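Local coordinates for protein galactitol-1-phosphate 5-dehydrogenase (Escherichia coli, PDB 4UEJ) that oxidises galactitol 1-phosphate to D-tagatose 6-phosphate with NAD+ as a zinc-containing, homodimeric dehydrogenase of galactitol metabolism, at residues Phe229-Leu234 with Pro252-Ala257; Gly49-Pro54 with Gly110-Gly115; Ile22-Glu27 with Val122-Asn127; Ser62-Ala67 with Met135-Gly140. All coordinates share one frame; numbering follows the deposited sequence. Where two conformers were deposited one is given.

Interaction 1 of 4, residues Phe229-Leu234 with Pro252-Ala257; sequences FNQLIL and PHAQLA
In the Rossmann-type domain, strands 231-235 and 255-258 run side by side in a parallel sheet, linked by helix 240-249 as a beta-alpha-beta crossover. On one face, Leu232 holds CG anti to the backbone N (chi1 168°), so CD1 reaches across to Gln255 CB at 3.8 Å. Further along, Leu234 CD1 lies 4.1 Å from the small Ala257 CB. The other face belongs to Ile233 and Leu256: they cross obliquely, Ile233 CG2 resting 3.9 Å from Leu256 CD1. Branched aliphatic side chains suit a sheet sandwiched between helices. Ahead of the strands, Pro252 CG approaches the Phe229 ring obliquely, 3.4 Å from CE1, while Lys97 of the second subunit makes a cation-pi contact with the ring. Gln231 is extended; its CB packs 3.7 Å from Ala254 CB and its OE1 accepts from Gly251 N, which ties down a buried amide. Gln255 OE1 is bonded to Lys162 and to a water that also donates to Gln231 O. Ile233 anchors the pairing, its N donating to Gln255 O at 2.7 Å, nearly straight at 172°, and its O accepting from Ala257 N almost along the C=O axis.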
loop_
_atom_site.group_PDB
_atom_site.type_symbol
_atom_site.label_atom_id
_atom_site.label_comp_id
_atom_site.label_asym_id
_atom_site.label_seq_id
_atom_site.Cartn_x
_atom_site.Cartn_y
_atom_site.Cartn_z
ATOM N N PHE A 229 0.915 -17.509 -3.177
ATOM C CA PHE A 229 1.422 -16.647 -4.243
ATOM C C PHE A 229 0.295 -16.002 -5.059
ATOM O O PHE A 229 -0.819 -16.522 -5.119
ATOM C CB PHE A 229 2.349 -17.442 -5.162
ATOM C CG PHE A 229 3.620 -17.896 -4.494
ATOM C CD1 PHE A 229 4.656 -17.002 -4.274
ATOM C CD2 PHE A 229 3.773 -19.209 -4.080
ATOM C CE1 PHE A 229 5.839 -17.418 -3.655
ATOM C CE2 PHE A 229 4.943 -19.629 -3.457
ATOM C CZ PHE A 229 5.975 -18.729 -3.250
ATOM N N ASN A 230 0.601 -14.871 -5.687
ATOM C CA ASN A 230 -0.346 -14.149 -6.526
ATOM C C ASN A 230 -1.683 -13.897 -5.844
ATOM O O ASN A 230 -2.757 -14.044 -6.443
ATOM C CB ASN A 230 -0.550 -14.890 -7.840
ATOM C CG ASN A 230 0.744 -15.049 -8.609
ATOM O OD1 ASN A 230 1.327 -14.065 -9.065
ATOM N ND2 ASN A 230 1.208 -16.285 -8.747
ATOM N N GLN A 231 -1.603 -13.505 -4.578
ATOM C CA GLN A 231 -2.791 -13.157 -3.823
ATOM C C GLN A 231 -3.279 -11.760 -4.117
ATOM O O GLN A 231 -2.504 -10.838 -4.329
ATOM C CB GLN A 231 -2.542 -13.280 -2.324
ATOM C CG GLN A 231 -2.491 -14.696 -1.837
ATOM C CD GLN A 231 -2.239 -14.770 -0.360
ATOM O OE1 GLN A 231 -1.942 -13.762 0.277
ATOM N NE2 GLN A 231 -2.357 -15.966 0.201
ATOM N N LEU A 232 -4.590 -11.631 -4.104
ATOM C CA LEU A 232 -5.264 -10.341 -4.120
ATOM C C LEU A 232 -6.272 -10.387 -2.999
ATOM O O LEU A 232 -7.243 -11.159 -3.049
ATOM C CB LEU A 232 -5.928 -10.091 -5.474
ATOM C CG LEU A 232 -6.901 -8.922 -5.545
ATOM C CD1 LEU A 232 -6.161 -7.650 -5.156
ATOM C CD2 LEU A 232 -7.480 -8.815 -6.961
ATOM N N ILE A 233 -6.023 -9.584 -1.974
ATOM C CA ILE A 233 -6.838 -9.569 -0.784
ATOM C C ILE A 233 -7.686 -8.299 -0.795
ATOM O O ILE A 233 -7.160 -7.196 -0.935
ATOM C CB ILE A 233 -5.963 -9.612 0.476
ATOM C CG1 ILE A 233 -4.969 -10.786 0.414
ATOM C CG2 ILE A 233 -6.810 -9.646 1.718
ATOM C CD1 ILE A 233 -3.965 -10.814 1.562
ATOM N N LEU A 234 -8.995 -8.447 -0.687
ATOM C CA LEU A 234 -9.849 -7.266 -0.578
ATOM C C LEU A 234 -10.347 -7.146 0.842
ATOM O O LEU A 234 -11.040 -8.033 1.344
ATOM C CB LEU A 234 -11.047 -7.346 -1.521
ATOM C CG LEU A 234 -10.915 -6.747 -2.911
ATOM C CD1 LEU A 234 -9.846 -7.501 -3.693
ATOM C CD2 LEU A 234 -12.278 -6.794 -3.609
ATOM N N PRO A 252 3.634 -13.813 -0.103
ATOM C CA PRO A 252 4.684 -12.968 -0.685
ATOM C C PRO A 252 4.159 -12.133 -1.859
ATOM O O PRO A 252 3.457 -12.645 -2.736
ATOM C CB PRO A 252 5.747 -13.976 -1.143
ATOM C CG PRO A 252 5.075 -15.305 -1.124
ATOM C CD PRO A 252 3.984 -15.239 -0.111
ATOM N N HIS A 253 4.491 -10.846 -1.830
ATOM C CA HIS A 253 4.072 -9.868 -2.835
ATOM C C HIS A 253 2.562 -9.826 -3.078
ATOM O O HIS A 253 2.132 -9.474 -4.177
ATOM C CB HIS A 253 4.787 -10.138 -4.160
ATOM C CG HIS A 253 6.261 -9.892 -4.105
ATOM N ND1 HIS A 253 6.872 -8.884 -4.816
ATOM C CD2 HIS A 253 7.245 -10.507 -3.406
ATOM C CE1 HIS A 253 8.170 -8.898 -4.572
ATOM N NE2 HIS A 253 8.424 -9.874 -3.722
ATOM N N ALA A 254 1.762 -10.143 -2.056
ATOM C CA ALA A 254 0.321 -10.055 -2.197
ATOM C C ALA A 254 -0.083 -8.638 -2.493
ATOM O O ALA A 254 0.607 -7.684 -2.105
ATOM C CB ALA A 254 -0.407 -10.563 -0.930
ATOM N N GLN A 255 -1.171 -8.513 -3.236
ATOM C CA GLN A 255 -1.852 -7.239 -3.399
ATOM C C GLN A 255 -2.940 -7.143 -2.357
ATOM O O GLN A 255 -3.747 -8.069 -2.189
ATOM C CB GLN A 255 -2.459 -7.098 -4.787
ATOM C CG GLN A 255 -1.459 -6.946 -5.910
ATOM C CD GLN A 255 -2.138 -7.072 -7.246
ATOM O OE1 GLN A 255 -2.740 -8.110 -7.559
ATOM N NE2 GLN A 255 -2.094 -6.009 -8.027
ATOM N N LEU A 256 -2.992 -6.022 -1.652
ATOM C CA LEU A 256 -4.023 -5.824 -0.634
ATOM C C LEU A 256 -4.826 -4.568 -0.930
ATOM O O LEU A 256 -4.362 -3.449 -0.695
ATOM C CB LEU A 256 -3.405 -5.740 0.762
ATOM C CG LEU A 256 -4.268 -5.231 1.920
ATOM C CD1 LEU A 256 -5.604 -5.968 2.001
ATOM C CD2 LEU A 256 -3.497 -5.359 3.218
ATOM N N ALA A 257 -6.041 -4.773 -1.430
ATOM C CA ALA A 257 -6.927 -3.671 -1.801
ATOM C C ALA A 257 -7.825 -3.295 -0.642
ATOM O O ALA A 257 -8.567 -4.128 -0.106
ATOM C CB ALA A 257 -7.760 -4.030 -3.013
HETATM O O HOH W 1 3.241 -13.728 -5.478
HETATM O O HOH W 2 0.745 -13.374 -2.880
HETATM O O HOH W 3 -1.496 -10.521 -6.845
#

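Interaction 2 of 4, residues Gly49-Pro54 with Gly110-Gly115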
loop_
_atom_site.group_PDB
_atom_site.type_symbol
_atom_site.label_atom_id
_atom_site.label_comp_id
_atom_site.label_asym_id
_atom_site.label_seq_id
_atom_site.Cartn_x
_atom_site.Cartn_y
_atom_site.Cartn_z
ATOM N N GLY A 49 -22.988 10.413 11.571
ATOM C CA GLY A 49 -21.920 10.431 10.588
ATOM C C GLY A 49 -22.302 11.007 9.236
ATOM O O GLY A 49 -21.514 10.963 8.293
ATOM N N ALA A 50 -23.513 11.541 9.131
ATOM C CA ALA A 50 -23.940 12.186 7.895
ATOM C C ALA A 50 -23.436 13.622 7.852
ATOM O O ALA A 50 -23.197 14.233 8.893
ATOM C CB ALA A 50 -25.459 12.149 7.762
ATOM N N HIS A 51 -23.292 14.164 6.646
ATOM C CA HIS A 51 -22.818 15.537 6.475
ATOM C C HIS A 51 -23.815 16.577 6.991
ATOM O O HIS A 51 -23.438 17.700 7.332
ATOM C CB HIS A 51 -22.508 15.803 5.003
ATOM C CG HIS A 51 -21.279 15.107 4.514
ATOM N ND1 HIS A 51 -21.311 14.137 3.535
ATOM C CD2 HIS A 51 -19.980 15.234 4.875
ATOM C CE1 HIS A 51 -20.085 13.703 3.307
ATOM N NE2 HIS A 51 -19.259 14.351 4.108
ATOM N N TYR A 52 -25.087 16.202 7.053
ATOM C CA TYR A 52 -26.109 17.107 7.562
ATOM C C TYR A 52 -27.357 16.339 7.985
ATOM O O TYR A 52 -27.576 15.204 7.553
ATOM C CB TYR A 52 -26.468 18.166 6.510
ATOM C CG TYR A 52 -27.006 17.589 5.218
ATOM C CD1 TYR A 52 -26.151 17.232 4.183
ATOM C CD2 TYR A 52 -28.373 17.396 5.037
ATOM C CE1 TYR A 52 -26.644 16.688 2.998
ATOM C CE2 TYR A 52 -28.875 16.858 3.862
ATOM C CZ TYR A 52 -28.010 16.509 2.845
ATOM O OH TYR A 52 -28.519 15.974 1.678
ATOM N N TYR A 53 -28.158 16.973 8.835
ATOM C CA TYR A 53 -29.462 16.457 9.230
ATOM C C TYR A 53 -30.479 17.594 9.182
ATOM O O TYR A 53 -30.140 18.742 9.476
ATOM C CB TYR A 53 -29.415 15.835 10.630
ATOM C CG TYR A 53 -28.481 14.657 10.728
ATOM C CD1 TYR A 53 -28.886 13.390 10.327
ATOM C CD2 TYR A 53 -27.186 14.813 11.205
ATOM C CE1 TYR A 53 -28.031 12.308 10.410
ATOM C CE2 TYR A 53 -26.319 13.740 11.287
ATOM C CZ TYR A 53 -26.748 12.489 10.892
ATOM O OH TYR A 53 -25.890 11.416 10.970
ATOM N N PRO A 54 -31.727 17.286 8.797
ATOM C CA PRO A 54 -32.194 15.967 8.352
ATOM C C PRO A 54 -31.667 15.611 6.970
ATOM O O PRO A 54 -31.301 16.504 6.211
ATOM C CB PRO A 54 -33.713 16.128 8.328
ATOM C CG PRO A 54 -33.924 17.587 8.091
ATOM C CD PRO A 54 -32.818 18.274 8.828
ATOM N N GLY A 110 -27.241 10.838 -1.919
ATOM C CA GLY A 110 -27.409 10.031 -0.724
ATOM C C GLY A 110 -26.342 10.257 0.329
ATOM O O GLY A 110 -26.257 9.511 1.305
ATOM N N SER A 111 -25.526 11.289 0.151
ATOM C CA SER A 111 -24.518 11.620 1.154
ATOM C C SER A 111 -24.304 13.131 1.223
ATOM O O SER A 111 -24.460 13.742 2.283
ATOM C CB SER A 111 -23.199 10.908 0.853
ATOM O OG SER A 111 -22.213 11.217 1.830
ATOM N N ARG A 112 -23.960 13.736 0.092
ATOM C CA ARG A 112 -23.746 15.180 0.055
ATOM C C ARG A 112 -25.002 15.937 -0.394
ATOM O O ARG A 112 -25.119 17.141 -0.181
ATOM C CB ARG A 112 -22.561 15.519 -0.852
ATOM C CG ARG A 112 -21.242 14.951 -0.354
ATOM C CD ARG A 112 -20.056 15.383 -1.198
ATOM N NE ARG A 112 -18.819 14.784 -0.699
ATOM C CZ ARG A 112 -17.598 15.127 -1.104
ATOM N NH1 ARG A 112 -17.440 16.062 -2.031
ATOM N NH2 ARG A 112 -16.532 14.525 -0.590
ATOM N N ARG A 113 -25.923 15.215 -1.028
ATOM C CA ARG A 113 -27.260 15.709 -1.341
ATOM C C ARG A 113 -28.228 14.571 -1.037
ATOM O O ARG A 113 -27.799 13.431 -0.888
ATOM C CB ARG A 113 -27.386 16.139 -2.808
ATOM C CG ARG A 113 -27.062 15.019 -3.799
ATOM C CD ARG A 113 -27.752 15.211 -5.147
ATOM N NE ARG A 113 -29.189 14.948 -5.070
ATOM C CZ ARG A 113 -30.016 15.029 -6.106
ATOM N NH1 ARG A 113 -29.548 15.367 -7.301
ATOM N NH2 ARG A 113 -31.308 14.781 -5.945
ATOM N N ASP A 114 -29.519 14.882 -0.941
ATOM C CA ASP A 114 -30.518 13.861 -0.634
ATOM C C ASP A 114 -30.563 12.790 -1.724
ATOM O O ASP A 114 -30.257 13.052 -2.892
ATOM C CB ASP A 114 -31.893 14.496 -0.435
ATOM C CG ASP A 114 -32.019 15.188 0.911
ATOM O OD1 ASP A 114 -31.105 15.025 1.750
ATOM O OD2 ASP A 114 -33.025 15.885 1.138
ATOM N N GLY A 115 -30.925 11.574 -1.332
ATOM C CA GLY A 115 -30.817 10.441 -2.227
ATOM C C GLY A 115 -32.086 9.633 -2.424
ATOM O O GLY A 115 -33.198 10.139 -2.314
HETATM O O HOH W 4 -21.568 10.763 4.927
HETATM O O HOH W 5 -24.013 12.247 4.611
#
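Two loops of the GroES-like domain meet near the zinc site of His59, the side chain of Ser111 about 6 Å from that of this ligand. Tyr52 makes the firmest link: its OH donates to Asp114 OD1 at 2.8 Å, meeting the carboxylate from above its plane, while OD1 itself sits at the edge of the tyrosine ring. Tyr52 CG takes the crowded position between the backbone N and carbonyl carbon (chi1 60°), and CE1 comes 3.6 Å from Arg112 O. A tyrosine suits the site, since its long flat ring spans the gap and ends in a donor. Asp114 OD1 also accepts from Thr56 N, so two bonds grip it. His51 brings a ring edge to Ser111 O, which ND1 meets in a weak bond of 3.4 Å. A water strengthens the joint, accepting from His51 N at 2.9 Å and donating to Ser111 O at 2.8 Å. Arg112 CG passes 4.0 Å from His51 ND1, and its extended chain carries the guanidinium to Tyr106, whose backbone O accepts from NH1 and whose ring makes a cation-pi contact. The contact thus ties the loop between helix 41-46 and strand 60-68 to the one between strands 107-108 and 120-124.

Interaction 3 of 4, residues Ile22-Glu27 with Val122-Asn127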
loop_
_atom_site.group_PDB
_atom_site.type_symbol
_atom_site.label_atom_id
_atom_site.label_comp_id
_atom_site.label_asym_id
_atom_site.label_seq_id
_atom_site.Cartn_x
_atom_site.Cartn_y
_atom_site.Cartn_z
ATOM N N ILE A 22 -37.939 18.992 -12.542
ATOM C CA ILE A 22 -36.747 19.166 -13.355
ATOM C C ILE A 22 -36.487 20.655 -13.492
ATOM O O ILE A 22 -37.381 21.407 -13.883
ATOM C CB ILE A 22 -36.904 18.516 -14.739
ATOM C CG1 ILE A 22 -36.964 16.994 -14.595
ATOM C CG2 ILE A 22 -35.769 18.929 -15.663
ATOM C CD1 ILE A 22 -37.244 16.273 -15.888
ATOM N N LYS A 23 -35.275 21.085 -13.157
ATOM C CA LYS A 23 -34.960 22.514 -13.159
ATOM C C LYS A 23 -33.922 22.912 -14.205
ATOM O O LYS A 23 -33.742 24.104 -14.489
ATOM C CB LYS A 23 -34.487 22.942 -11.767
ATOM C CG LYS A 23 -35.628 23.047 -10.765
ATOM C CD LYS A 23 -35.132 23.379 -9.373
ATOM C CE LYS A 23 -36.297 23.609 -8.426
ATOM N NZ LYS A 23 -35.832 23.948 -7.053
ATOM N N HIS A 24 -33.268 21.915 -14.792
ATOM C CA HIS A 24 -32.214 22.147 -15.773
ATOM C C HIS A 24 -32.311 21.193 -16.953
ATOM O O HIS A 24 -32.785 20.059 -16.816
ATOM C CB HIS A 24 -30.837 22.008 -15.120
ATOM C CG HIS A 24 -30.576 23.033 -14.063
ATOM N ND1 HIS A 24 -30.796 22.793 -12.724
ATOM C CD2 HIS A 24 -30.126 24.307 -14.149
ATOM C CE1 HIS A 24 -30.490 23.877 -12.031
ATOM N NE2 HIS A 24 -30.082 24.808 -12.873
ATOM N N GLN A 25 -31.823 21.638 -18.106
ATOM C CA GLN A 25 -32.030 20.898 -19.344
ATOM C C GLN A 25 -31.356 19.533 -19.323
ATOM O O GLN A 25 -31.750 18.639 -20.067
ATOM C CB GLN A 25 -31.526 21.708 -20.540
ATOM C CG GLN A 25 -30.023 21.895 -20.582
ATOM C CD GLN A 25 -29.578 22.639 -21.827
ATOM O OE1 GLN A 25 -30.375 22.880 -22.731
ATOM N NE2 GLN A 25 -28.302 23.000 -21.882
ATOM N N ASP A 26 -30.350 19.375 -18.464
ATOM C CA ASP A 26 -29.581 18.138 -18.423
ATOM C C ASP A 26 -29.966 17.238 -17.249
ATOM O O ASP A 26 -29.216 16.328 -16.883
ATOM C CB ASP A 26 -28.073 18.451 -18.394
ATOM C CG ASP A 26 -27.625 19.153 -17.112
ATOM O OD1 ASP A 26 -28.465 19.740 -16.397
ATOM O OD2 ASP A 26 -26.410 19.126 -16.823
ATOM N N GLU A 27 -31.139 17.475 -16.674
ATOM C CA GLU A 27 -31.617 16.627 -15.586
ATOM C C GLU A 27 -32.670 15.623 -16.041
ATOM O O GLU A 27 -33.289 15.784 -17.089
ATOM C CB GLU A 27 -32.188 17.480 -14.453
ATOM C CG GLU A 27 -31.141 18.251 -13.704
ATOM C CD GLU A 27 -31.727 19.131 -12.619
ATOM O OE1 GLU A 27 -32.915 19.510 -12.719
ATOM O OE2 GLU A 27 -31.000 19.429 -11.655
ATOM N N VAL A 122 -34.805 13.840 -8.628
ATOM C CA VAL A 122 -34.276 14.511 -9.800
ATOM C C VAL A 122 -32.748 14.511 -9.721
ATOM O O VAL A 122 -32.180 14.854 -8.692
ATOM C CB VAL A 122 -34.810 15.950 -9.914
ATOM C CG1 VAL A 122 -34.045 16.725 -10.969
ATOM C CG2 VAL A 122 -36.304 15.927 -10.238
ATOM N N VAL A 123 -32.097 14.082 -10.798
ATOM C CA VAL A 123 -30.634 14.009 -10.860
ATOM C C VAL A 123 -30.141 14.416 -12.247
ATOM O O VAL A 123 -30.938 14.563 -13.171
ATOM C CB VAL A 123 -30.100 12.587 -10.548
ATOM C CG1 VAL A 123 -30.575 12.105 -9.180
ATOM C CG2 VAL A 123 -30.519 11.605 -11.630
ATOM N N LYS A 124 -28.829 14.584 -12.399
ATOM C CA LYS A 124 -28.262 14.861 -13.716
ATOM C C LYS A 124 -28.321 13.622 -14.599
ATOM O O LYS A 124 -28.286 12.497 -14.103
ATOM C CB LYS A 124 -26.811 15.338 -13.607
ATOM C CG LYS A 124 -26.602 16.498 -12.660
ATOM C CD LYS A 124 -27.510 17.661 -12.970
ATOM C CE LYS A 124 -27.249 18.784 -11.977
ATOM N NZ LYS A 124 -28.155 19.947 -12.158
ATOM N N ARG A 125 -28.416 13.836 -15.907
ATOM C CA ARG A 125 -28.279 12.746 -16.878
ATOM C C ARG A 125 -27.060 11.878 -16.571
ATOM O O ARG A 125 -27.110 10.648 -16.663
ATOM C CB ARG A 125 -28.177 13.308 -18.303
ATOM C CG ARG A 125 -27.748 12.286 -19.361
ATOM C CD ARG A 125 -28.752 11.157 -19.480
ATOM N NE ARG A 125 -28.323 10.131 -20.427
ATOM C CZ ARG A 125 -27.635 9.039 -20.097
ATOM N NH1 ARG A 125 -27.280 8.821 -18.836
ATOM N NH2 ARG A 125 -27.299 8.161 -21.032
ATOM N N LYS A 126 -25.967 12.519 -16.180
ATOM C CA LYS A 126 -24.735 11.792 -15.913
ATOM C C LYS A 126 -24.820 10.960 -14.636
ATOM O O LYS A 126 -23.917 10.179 -14.347
ATOM C CB LYS A 126 -23.552 12.756 -15.840
ATOM C CG LYS A 126 -23.106 13.241 -17.218
ATOM C CD LYS A 126 -21.773 13.959 -17.162
ATOM C CE LYS A 126 -21.008 13.805 -18.469
ATOM N NZ LYS A 126 -21.828 14.222 -19.642
ATOM N N ASN A 127 -25.906 11.131 -13.883
ATOM C CA ASN A 127 -26.138 10.354 -12.665
ATOM C C ASN A 127 -27.071 9.160 -12.868
ATOM O O ASN A 127 -27.540 8.575 -11.898
ATOM C CB ASN A 127 -26.726 11.237 -11.554
ATOM C CG ASN A 127 -25.747 12.261 -11.028
ATOM O OD1 ASN A 127 -26.068 13.452 -10.950
ATOM N ND2 ASN A 127 -24.551 11.805 -10.646
#
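Glu27 and Lys124 lie side by side and point the same way, and their tips close a salt bridge: Lys124 NZ stands 2.9 Å from Glu27 OE2, meeting it from above the carboxylate plane. The chains also touch along their length, with Lys124 CD 3.8 Å from Glu27 CG. Lys124 bends at chi2 (-53°) before running straight to NZ, whereas Glu27 is extended beyond CG. The other oxygen, Glu27 OE1, accepts from Lys23 N at 2.9 Å, nearly along its C-O axis, and weakly from His24 N. Val122 crosses the glutamate at about a right angle, CG1 lying 3.5 Å from OE1, so a methyl flanks the charged group. An alanine at Glu27 would remove the partner of the Lys124 ammonium and the acceptor for Lys23 N, and would probably loosen the junction of turn and strand. Behind these side chains is a backbone junction where strand 27-36 of the GroES-like domain begins beside strand 120-124. Glu27 and Lys124 form an antiparallel non-hydrogen-bonded pair whose side chains diverge at the start, and next to it Arg125 N donates to Asp26 O at 2.8 Å, nearly straight at 169°. A type I turn from His24 to Glu27, closed by Glu27 N on His24 O, delivers Asp26 O to that bond. Asp26 OD1 lies 4.3 Å from Lys124 NZ, too far for a salt bridge but likely to add to the local negative field. Further out, Val123 shares backbone hydrogen bonding with Val28, and Arg125 turns its guanidinium away to a salt bridge with Asp74.

Interaction 4 of 4, residues Ser62-Ala67 with Met135-Gly140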
loop_
_atom_site.group_PDB
_atom_site.type_symbol
_atom_site.label_atom_id
_atom_site.label_comp_id
_atom_site.label_asym_id
_atom_site.label_seq_id
_atom_site.Cartn_x
_atom_site.Cartn_y
_atom_site.Cartn_z
ATOM N N SER A 62 -32.488 1.786 -8.355
ATOM C CA SER A 62 -32.909 1.746 -9.743
ATOM C C SER A 62 -34.350 2.200 -9.860
ATOM O O SER A 62 -35.067 2.302 -8.868
ATOM C CB SER A 62 -32.767 0.333 -10.315
ATOM O OG SER A 62 -33.551 -0.576 -9.562
ATOM N N GLY A 63 -34.774 2.454 -11.085
ATOM C CA GLY A 63 -36.138 2.878 -11.320
ATOM C C GLY A 63 -36.319 3.203 -12.780
ATOM O O GLY A 63 -35.503 2.820 -13.619
ATOM N N TYR A 64 -37.408 3.901 -13.084
ATOM C CA TYR A 64 -37.722 4.248 -14.456
ATOM C C TYR A 64 -37.704 5.749 -14.638
ATOM O O TYR A 64 -38.121 6.495 -13.748
ATOM C CB TYR A 64 -39.086 3.688 -14.854
ATOM C CG TYR A 64 -39.139 2.184 -14.802
ATOM C CD1 TYR A 64 -38.729 1.420 -15.887
ATOM C CD2 TYR A 64 -39.592 1.528 -13.669
ATOM C CE1 TYR A 64 -38.774 0.039 -15.845
ATOM C CE2 TYR A 64 -39.641 0.145 -13.618
ATOM C CZ TYR A 64 -39.227 -0.591 -14.708
ATOM O OH TYR A 64 -39.271 -1.961 -14.658
ATOM N N ILE A 65 -37.222 6.187 -15.794
ATOM C CA ILE A 65 -37.269 7.601 -16.126
ATOM C C ILE A 65 -38.727 8.059 -16.178
ATOM O O ILE A 65 -39.545 7.502 -16.918
ATOM C CB ILE A 65 -36.579 7.905 -17.467
ATOM C CG1 ILE A 65 -35.091 7.540 -17.407
ATOM C CG2 ILE A 65 -36.773 9.378 -17.834
ATOM C CD1 ILE A 65 -34.312 8.275 -16.343
ATOM N N ASP A 66 -39.043 9.059 -15.363
ATOM C CA ASP A 66 -40.391 9.608 -15.279
ATOM C C ASP A 66 -40.530 10.797 -16.215
ATOM O O ASP A 66 -41.600 11.039 -16.783
ATOM C CB ASP A 66 -40.710 10.024 -13.841
ATOM C CG ASP A 66 -42.079 10.646 -13.706
ATOM O OD1 ASP A 66 -43.081 9.908 -13.822
ATOM O OD2 ASP A 66 -42.154 11.871 -13.481
ATOM N N ALA A 67 -39.436 11.536 -16.364
ATOM C CA ALA A 67 -39.393 12.723 -17.212
ATOM C C ALA A 67 -37.938 13.105 -17.490
ATOM O O ALA A 67 -37.039 12.732 -16.731
ATOM C CB ALA A 67 -40.132 13.877 -16.557
ATOM N N MET A 135 -33.562 -6.698 -17.940
ATOM C CA MET A 135 -33.095 -6.821 -16.572
ATOM C C MET A 135 -34.204 -6.500 -15.581
ATOM O O MET A 135 -34.816 -5.430 -15.653
ATOM C CB MET A 135 -31.895 -5.902 -16.332
ATOM C CG MET A 135 -31.414 -5.897 -14.901
ATOM S SD MET A 135 -29.941 -4.877 -14.616
ATOM C CE MET A 135 -28.705 -5.748 -15.584
ATOM N N PRO A 136 -34.475 -7.426 -14.652
ATOM C CA PRO A 136 -35.455 -7.116 -13.610
ATOM C C PRO A 136 -35.009 -5.848 -12.892
ATOM O O PRO A 136 -33.841 -5.748 -12.514
ATOM C CB PRO A 136 -35.413 -8.348 -12.700
ATOM C CG PRO A 136 -34.910 -9.453 -13.594
ATOM C CD PRO A 136 -33.904 -8.774 -14.491
ATOM N N ILE A 137 -35.918 -4.885 -12.767
ATOM C CA ILE A 137 -35.561 -3.546 -12.329
ATOM C C ILE A 137 -34.942 -3.570 -10.930
ATOM O O ILE A 137 -34.023 -2.807 -10.649
ATOM C CB ILE A 137 -36.781 -2.597 -12.363
ATOM C CG1 ILE A 137 -36.347 -1.153 -12.116
ATOM C CG2 ILE A 137 -37.866 -3.030 -11.385
ATOM C CD1 ILE A 137 -35.405 -0.630 -13.169
ATOM N N GLU A 138 -35.425 -4.475 -10.084
ATOM C CA GLU A 138 -34.894 -4.627 -8.737
ATOM C C GLU A 138 -33.400 -4.906 -8.763
ATOM O O GLU A 138 -32.668 -4.420 -7.900
ATOM C CB GLU A 138 -35.623 -5.745 -7.985
ATOM C CG GLU A 138 -35.074 -6.014 -6.590
ATOM C CD GLU A 138 -35.838 -7.099 -5.848
ATOM O OE1 GLU A 138 -37.038 -6.891 -5.556
ATOM O OE2 GLU A 138 -35.237 -8.156 -5.547
ATOM N N ASP A 139 -32.941 -5.665 -9.759
ATOM C CA ASP A 139 -31.515 -6.007 -9.853
ATOM C C ASP A 139 -30.651 -4.779 -10.051
ATOM O O ASP A 139 -29.453 -4.805 -9.772
ATOM C CB ASP A 139 -31.232 -6.967 -11.010
ATOM C CG ASP A 139 -31.880 -8.325 -10.829
ATOM O OD1 ASP A 139 -32.622 -8.517 -9.840
ATOM O OD2 ASP A 139 -31.647 -9.195 -11.697
ATOM N N GLY A 140 -31.249 -3.721 -10.574
ATOM C CA GLY A 140 -30.506 -2.515 -10.892
ATOM C C GLY A 140 -29.947 -1.841 -9.660
ATOM O O GLY A 140 -28.939 -1.126 -9.736
#
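The Tyr64 ring carries Ile137 over one face, with CD1 4.1 Å above the plane and offset toward the rim. Ile137 crosses the ring obliquely: CG1 lies 3.8 Å from Tyr64 CE2, and CB is 3.4 Å from Tyr64 OH at the ring's far end. With CG1 anti to the backbone N (chi1 -171°), the branched chain fits between tyrosine and backbone, and CD1 also reaches 3.5 Å from Gly63 O. Ala33 and Ala80 touch the same isoleucine, whose branched apolar chain suits a spot between small side chains and a ring face. Beside it Ser62 OG, in the crowded position between backbone N and carbonyl carbon, donates to Ile137 O over a short 2.5 Å, from above the carbonyl plane. Ile137 O takes a second bond from Gly140 N at 2.9 Å, so serine and helical turn grip one oxygen. An alanine at Ser62 would remove the hydroxyl and would probably loosen the docking of this turn on the strand. Gly140 fits because a CB there would clash with Ser62 CB. The arrangement pins a turn of helical backbone to strand 60-68 of the GroES-like domain, just ahead of helix 143-155 and Glu144, by similarity a ligand of the catalytic zinc.

How the interactions relate
Interactions 2, 3 and 4 interlock along the chain: 2 is nested inside the loop closed by 3, while 4 crosses both, and interaction 1 follows after they have closed. Interactions 3 and 4 reach the same mixed sheet, their centres about 17 Å apart, and touch where Ile22 packs on Ala67. Interactions 2 and 3, with centres about 19 Å apart, meet through a probable hydrogen bond from Arg113 to Val122 O. Interaction 1 stands apart in the parallel sheet, its centre 35 to 41 Å from the others and across the chain's centre. The set thus samples both halves of the enzyme, the zinc-binding catalytic part and the Rossmann-type part.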